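Side-chain contact in chemotaxis protein CheX (Desulfovibrio desulfuricans subsp. desulfuricans str. G20, PDB 3HM4), which probably dephosphorylates the phosphorylated response regulator CheY in bacterial chemotaxis, as other phosphatases of the CheX family do: residues 66-69 and 70-74. Numbering follows the deposited sequence.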
loop_
_atom_site.group_PDB
_atom_site.type_symbol
_atom_site.label_atom_id
_atom_site.label_comp_id
_atom_site.label_asym_id
_atom_site.label_seq_id
_atom_site.Cartn_x
_atom_site.Cartn_y
_atom_site.Cartn_z
ATOM N N LYS A 66 -7.863 -10.119 -12.908
ATOM C CA LYS A 66 -7.396 -9.491 -14.141
ATOM C C LYS A 66 -8.574 -9.008 -14.985
ATOM O O LYS A 66 -8.541 -7.862 -15.436
ATOM C CB LYS A 66 -6.578 -10.518 -14.925
ATOM C CG LYS A 66 -6.042 -10.019 -16.234
ATOM C CD LYS A 66 -5.263 -11.137 -16.939
ATOM C CE LYS A 66 -3.919 -11.249 -16.406
ATOM N NZ LYS A 66 -3.045 -10.051 -16.747
ATOM N N GLN A 67 -9.588 -9.844 -15.176
ATOM C CA GLN A 67 -10.742 -9.468 -16.011
ATOM C C GLN A 67 -11.413 -8.192 -15.480
ATOM O O GLN A 67 -11.798 -7.281 -16.273
ATOM C CB GLN A 67 -11.813 -10.595 -16.033
ATOM C CG GLN A 67 -13.075 -10.268 -16.872
ATOM C CD GLN A 67 -14.215 -11.263 -16.747
ATOM O OE1 GLN A 67 -14.222 -12.161 -15.905
ATOM N NE2 GLN A 67 -15.250 -11.051 -17.567
ATOM N N CYS A 68 -11.588 -8.147 -14.157
ATOM C CA CYS A 68 -12.283 -7.009 -13.579
ATOM C C CYS A 68 -11.467 -5.745 -13.710
ATOM O O CYS A 68 -12.012 -4.707 -14.078
ATOM C CB CYS A 68 -12.656 -7.336 -12.144
ATOM S SG CYS A 68 -13.752 -6.104 -11.404
ATOM N N ALA A 69 -10.163 -5.794 -13.415
ATOM C CA ALA A 69 -9.302 -4.615 -13.547
ATOM C C ALA A 69 -9.294 -4.110 -14.987
ATOM O O ALA A 69 -9.356 -2.905 -15.238
ATOM C CB ALA A 69 -7.887 -4.893 -13.101
ATOM N N ILE A 70 -9.238 -5.024 -15.952
ATOM C CA ILE A 70 -9.297 -4.608 -17.379
ATOM C C ILE A 70 -10.630 -3.931 -17.703
ATOM O O ILE A 70 -10.657 -2.856 -18.338
ATOM C CB ILE A 70 -9.026 -5.785 -18.318
ATOM C CG1 ILE A 70 -7.550 -6.218 -18.203
ATOM C CG2 ILE A 70 -9.346 -5.398 -19.777
ATOM C CD1 ILE A 70 -7.176 -7.503 -18.927
ATOM N N ALA A 71 -11.723 -4.504 -17.209
ATOM C CA ALA A 71 -13.069 -3.918 -17.465
ATOM C C ALA A 71 -13.217 -2.504 -16.864
ATOM O O ALA A 71 -13.828 -1.613 -17.470
ATOM C CB ALA A 71 -14.184 -4.835 -16.972
ATOM N N VAL A 72 -12.646 -2.307 -15.674
ATOM C CA VAL A 72 -12.673 -1.000 -15.022
ATOM C C VAL A 72 -11.895 0.025 -15.849
ATOM O O VAL A 72 -12.402 1.120 -16.118
ATOM C CB VAL A 72 -12.147 -1.059 -13.582
ATOM C CG1 VAL A 72 -11.917 0.313 -12.990
ATOM C CG2 VAL A 72 -13.070 -1.921 -12.738
ATOM N N VAL A 73 -10.700 -0.343 -16.280
ATOM C CA VAL A 73 -9.846 0.535 -17.078
ATOM C C VAL A 73 -10.560 0.882 -18.413
ATOM O O VAL A 73 -10.568 2.050 -18.824
ATOM C CB VAL A 73 -8.435 -0.066 -17.323
ATOM C CG1 VAL A 73 -7.660 0.744 -18.379
ATOM C CG2 VAL A 73 -7.664 -0.175 -15.997
ATOM N N LYS A 74 -11.176 -0.116 -19.059
ATOM C CA LYS A 74 -11.898 0.121 -20.315
ATOM C C LYS A 74 -13.132 1.000 -20.101
ATOM O O LYS A 74 -13.455 1.880 -20.939
ATOM C CB LYS A 74 -12.268 -1.202 -20.991
ATOM C CG LYS A 74 -11.101 -1.920 -21.573
ATOM C CD LYS A 74 -11.494 -3.174 -22.317
ATOM C CE LYS A 74 -10.287 -3.808 -22.962
ATOM N NZ LYS A 74 -10.653 -4.913 -23.876
#
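Lys66 and Ile70 meet in a local i to i+4 contact on the first two turns of the alpha-helix 66-77, a short helix that follows strand 58-64 of the six-stranded antiparallel sheet in this CheX-family protein. Four backbone bonds carry it: the N-H groups of Ile70, Ala71, Val72 and Val73 reach back in turn to the carbonyls of Lys66, Gln67, Cys68 and Ala69. The pair Ile70 N to Lys66 O, 3.0 Å, is close to straight at 166°.

On the outer face the two side chains run side by side in the same direction. With chi1 at 179°, CG of Lys66 stands opposite its backbone N, and from there it meets Ile70 CD1 at 3.9 Å, the aliphatic root of the lysine resting against the end of the isoleucine. Further out the lysine chain bends at its third and fourth torsions, and NZ forms a salt bridge with Asp125. Asp45 accepts a hydrogen bond from Lys66 N at the start of the helix.

The buried side chains are those of Cys68, Ala69, Val72 and Val73. Ala69 packs on Val46, Val72 on Ile27, and Val73 on Asp87, Thr88 and Ala91 of helix 84-109. Cys68 SG approaches Val72 CG2 loosely, at 4.4 Å. That same methyl, placed beside the valine's backbone N, sits 3.3 Å from Cys68 O.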